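Local coordinates for hydrogenase expression/formation protein HypE (Desulfovibrio vulgaris subsp. vulgaris, PDB 2Z1U), which binds ATP and magnesium and acts in the maturation of hydrogenases, probably by using ATP in making the ligands of the metal centre, at the interface of chains A and B. Coordinates in Å, arbitrary orientation; residue numbers count along the deposited sequence, not the author numbering. Chains: chain A/B, Hydrogenase expression/formation protein HypE.

The interface of chains A and B. Residues chain A 53, 55, 57, 93-95, 144, 146; chain B 53, 55, 57, 93-95, 144, 146.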
ATOM      1  N   MET A  53       8.161  -8.862  -0.580  1.00 51.03           N
ATOM      2  CA  MET A  53       7.174  -7.798  -0.390  1.00 51.18           C
ATOM      3  C   MET A  53       7.007  -6.944  -1.657  1.00 49.81           C
ATOM      4  O   MET A  53       7.996  -6.489  -2.253  1.00 50.29           O
ATOM      5  CB  MET A  53       7.569  -6.911   0.803  1.00 50.57           C
ATOM      6  CG  MET A  53       6.667  -5.689   1.041  1.00 51.46           C
ATOM      7  SD  MET A  53       7.312  -4.575   2.334  1.00 54.78           S
ATOM      8  CE  MET A  53       5.832  -3.695   2.821  1.00 51.40           C
ATOM      9  N   THR A  55       4.212  -3.838  -3.594  1.00 48.30           N
ATOM     10  CA  THR A  55       3.009  -3.003  -3.551  1.00 48.44           C
ATOM     11  C   THR A  55       2.596  -2.560  -4.962  1.00 48.77           C
ATOM     12  O   THR A  55       3.441  -2.360  -5.812  1.00 49.92           O
ATOM     13  CB  THR A  55       3.183  -1.759  -2.636  1.00 47.05           C
ATOM     14  OG1 THR A  55       1.899  -1.189  -2.376  1.00 48.73           O
ATOM     15  CG2 THR A  55       4.081  -0.664  -3.296  1.00 47.89           C
ATOM     16  N   SER A  57      -0.661   0.050  -6.863  1.00 47.71           N
ATOM     17  CA  SER A  57      -1.951   0.720  -6.860  1.00 48.38           C
ATOM     18  C   SER A  57      -2.666   0.369  -8.152  1.00 48.93           C
ATOM     19  O   SER A  57      -2.025   0.150  -9.171  1.00 49.22           O
ATOM     20  CB  SER A  57      -1.827   2.237  -6.761  1.00 47.64           C
ATOM     21  OG  SER A  57      -1.151   2.633  -5.591  1.00 48.80           O
ATOM     22  N   SER A  93      -2.364  -6.353   2.454  1.00 49.69           N
ATOM     23  CA  SER A  93      -3.066  -5.190   2.965  1.00 50.36           C
ATOM     24  C   SER A  93      -3.814  -4.525   1.801  1.00 51.20           C
ATOM     25  O   SER A  93      -3.442  -4.700   0.642  1.00 50.93           O
ATOM     26  CB  SER A  93      -2.079  -4.191   3.564  1.00 50.58           C
ATOM     27  OG  SER A  93      -1.194  -3.697   2.566  1.00 47.90           O
ATOM     28  N   CYS A  94      -4.848  -3.747   2.117  1.00 51.50           N
ATOM     29  CA  CYS A  94      -5.562  -2.969   1.100  1.00 51.86           C
ATOM     30  C   CYS A  94      -5.809  -1.539   1.562  1.00 51.50           C
ATOM     31  O   CYS A  94      -6.258  -1.308   2.667  1.00 51.72           O
ATOM     32  CB  CYS A  94      -6.883  -3.628   0.700  1.00 52.54           C
ATOM     33  SG  CYS A  94      -7.967  -3.970   2.063  1.00 57.25           S
ATOM     34  N   GLY A  95      -5.518  -0.584   0.692  1.00 50.74           N
ATOM     35  CA  GLY A  95      -5.736   0.815   0.977  1.00 49.79           C
ATOM     36  C   GLY A  95      -6.704   1.330  -0.067  1.00 49.99           C
ATOM     37  O   GLY A  95      -6.366   1.400  -1.249  1.00 49.33           O
ATOM     38  N   ASN A 144      -4.798   0.446  -3.410  1.00 49.10           N
ATOM     39  CA  ASN A 144      -3.463  -0.086  -3.285  1.00 48.72           C
ATOM     40  C   ASN A 144      -3.511  -1.409  -2.529  1.00 49.52           C
ATOM     41  O   ASN A 144      -4.251  -1.555  -1.535  1.00 49.11           O
ATOM     42  CB  ASN A 144      -2.546   0.895  -2.548  1.00 49.11           C
ATOM     43  CG  ASN A 144      -1.137   0.336  -2.368  1.00 49.65           C
ATOM     44  OD1 ASN A 144      -0.909  -0.468  -1.474  1.00 52.11           O
ATOM     45  ND2 ASN A 144      -0.197   0.762  -3.218  1.00 48.03           N
ATOM     46  N   THR A 146      -0.676  -4.378  -0.854  1.00 48.77           N
ATOM     47  CA  THR A 146       0.705  -4.775  -0.608  1.00 49.49           C
ATOM     48  C   THR A 146       0.663  -6.243  -0.188  1.00 50.13           C
ATOM     49  O   THR A 146      -0.199  -6.656   0.596  1.00 48.66           O
ATOM     50  CB  THR A 146       1.337  -3.881   0.483  1.00 48.94           C
ATOM     51  OG1 THR A 146       1.244  -2.517   0.057  1.00 50.96           O
ATOM     52  CG2 THR A 146       2.799  -4.223   0.752  1.00 47.99           C
TER
ATOM     53  N   MET B  53       2.269  -5.426  10.530  1.00 51.03           N
ATOM     54  CA  MET B  53       2.061  -4.853   9.200  1.00 51.18           C
ATOM     55  C   MET B  53       0.884  -3.865   9.183  1.00 49.81           C
ATOM     56  O   MET B  53      -0.213  -4.173   9.678  1.00 50.29           O
ATOM     57  CB  MET B  53       1.834  -5.970   8.167  1.00 50.57           C
ATOM     58  CG  MET B  53       1.495  -5.492   6.745  1.00 51.46           C
ATOM     59  SD  MET B  53       1.037  -6.861   5.630  1.00 54.78           S
ATOM     60  CE  MET B  53       1.343  -6.134   4.024  1.00 51.40           C
ATOM     61  N   THR B  55      -1.021  -0.533   6.638  1.00 48.30           N
ATOM     62  CA  THR B  55      -1.036   0.300   5.433  1.00 48.44           C
ATOM     63  C   THR B  55      -1.873   1.569   5.652  1.00 48.77           C
ATOM     64  O   THR B  55      -2.844   1.543   6.381  1.00 49.92           O
ATOM     65  CB  THR B  55      -1.557  -0.469   4.187  1.00 47.05           C
ATOM     66  OG1 THR B  55      -1.233   0.276   3.012  1.00 48.73           O
ATOM     67  CG2 THR B  55      -3.105  -0.672   4.226  1.00 47.89           C
ATOM     68  N   SER B  57      -3.182   5.215   3.197  1.00 47.71           N
ATOM     69  CA  SER B  57      -3.057   6.140   2.083  1.00 48.38           C
ATOM     70  C   SER B  57      -3.117   7.552   2.636  1.00 48.93           C
ATOM     71  O   SER B  57      -3.774   7.794   3.639  1.00 49.22           O
ATOM     72  CB  SER B  57      -4.163   5.968   1.047  1.00 47.64           C
ATOM     73  OG  SER B  57      -4.179   4.668   0.507  1.00 48.80           O
ATOM     74  N   SER B  93       6.948   0.073   1.919  1.00 49.69           N
ATOM     75  CA  SER B  93       6.695   0.218   0.497  1.00 50.36           C
ATOM     76  C   SER B  93       5.981   1.556   0.266  1.00 51.20           C
ATOM     77  O   SER B  93       5.348   2.089   1.176  1.00 50.93           O
ATOM     78  CB  SER B  93       5.809  -0.918  -0.006  1.00 50.58           C
ATOM     79  OG  SER B  93       4.531  -0.874   0.617  1.00 47.90           O
ATOM     80  N   CYS B  94       6.065   2.080  -0.956  1.00 51.50           N
ATOM     81  CA  CYS B  94       5.326   3.292  -1.325  1.00 51.86           C
ATOM     82  C   CYS B  94       4.641   3.139  -2.676  1.00 51.50           C
ATOM     83  O   CYS B  94       5.242   2.699  -3.636  1.00 51.72           O
ATOM     84  CB  CYS B  94       6.225   4.529  -1.328  1.00 52.54           C
ATOM     85  SG  CYS B  94       7.671   4.376  -2.346  1.00 57.25           S
ATOM     86  N   GLY B  95       3.375   3.520  -2.736  1.00 50.74           N
ATOM     87  CA  GLY B  95       2.608   3.469  -3.960  1.00 49.79           C
ATOM     88  C   GLY B  95       2.167   4.885  -4.261  1.00 49.99           C
ATOM     89  O   GLY B  95       1.361   5.456  -3.525  1.00 49.33           O
ATOM     90  N   ASN B 144       0.223   5.821  -0.955  1.00 49.10           N
ATOM     91  CA  ASN B 144       0.041   4.774   0.020  1.00 48.72           C
ATOM     92  C   ASN B 144       1.401   4.299   0.517  1.00 49.52           C
ATOM     93  O   ASN B 144       2.357   4.149  -0.271  1.00 49.11           O
ATOM     94  CB  ASN B 144      -0.730   3.593  -0.577  1.00 49.11           C
ATOM     95  CG  ASN B 144      -0.899   2.454   0.425  1.00 49.65           C
ATOM     96  OD1 ASN B 144       0.025   1.679   0.630  1.00 52.11           O
ATOM     97  ND2 ASN B 144      -2.080   2.357   1.046  1.00 48.03           N
ATOM     98  N   THR B 146       3.057   1.118   3.125  1.00 48.77           N
ATOM     99  CA  THR B 146       2.816  -0.048   3.967  1.00 49.49           C
ATOM    100  C   THR B 146       4.110  -0.295   4.741  1.00 50.13           C
ATOM    101  O   THR B 146       5.210  -0.208   4.185  1.00 48.66           O
ATOM    102  CB  THR B 146       2.421  -1.267   3.101  1.00 48.94           C
ATOM    103  OG1 THR B 146       1.263  -0.917   2.334  1.00 50.96           O
ATOM    104  CG2 THR B 146       2.114  -2.507   3.934  1.00 47.99           C
TER
HETATM  105  O   HOH W   1       2.526   0.665  -0.357  1.00 26.31           O
HETATM  106  O   HOH W   2      -1.853  -1.587   0.999  1.00 26.31           O
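HypE belongs to the AIR synthase-related (PurM-like) family, whose members typically dimerise by pairing the sheets of their N-terminal domains into a beta barrel; this two-fold patch joins strands 50-58, 87-99 and 141-151 of both chains and probably belongs to such a dimer. At its centre A:Asn144 and B:Asn144 cross obliquely with their amides stacked face over face, the planes 13° apart. Each CG lies anti to the backbone N (chi1 178°), which carries the flat amide across to its twin, and the CG atoms of A:Asn144 and B:Asn144 come within 3.5 Å. The stacking brings the two OD1 atoms of A:Asn144 and B:Asn144 to 3.1 Å, acceptor against acceptor, a pairing that should repel. Donors nearby may offset it: water 2 lies 2.9 Å from A:Asn144 OD1, and water 1 serves B:Asn144 likewise. Asparagine suits the place because its other end donates: A:Asn144 ND2 bonds in the amide plane to A:Thr55 OG1 and, almost straight (172° at H), to A:Ser57 OG, which fixes the rotation of the amide. Alongside, A:Thr146 and B:Thr146 meet tip to tip, their OG1 hydroxyls sharing a hydrogen bond of 2.8 Å. A hydroxyl can both give and accept, so identical residues can pair on the axis, and A:Thr146 OG1 also bonds A:Thr55 OG1 within its own chain. The threonine methyls pack together, CG2 of A:Thr146 at 3.7 Å from CG2 of B:Thr146. At the flank, B:Ser93 is small enough for A:Thr55 CG2 to rest 3.7 Å from its CB, while water 1 links B:Ser93 OG to A:Thr55 OG1. The extended A:Met53 brings its flexible thioether methyl CE over B:Ser93 and B:Thr146.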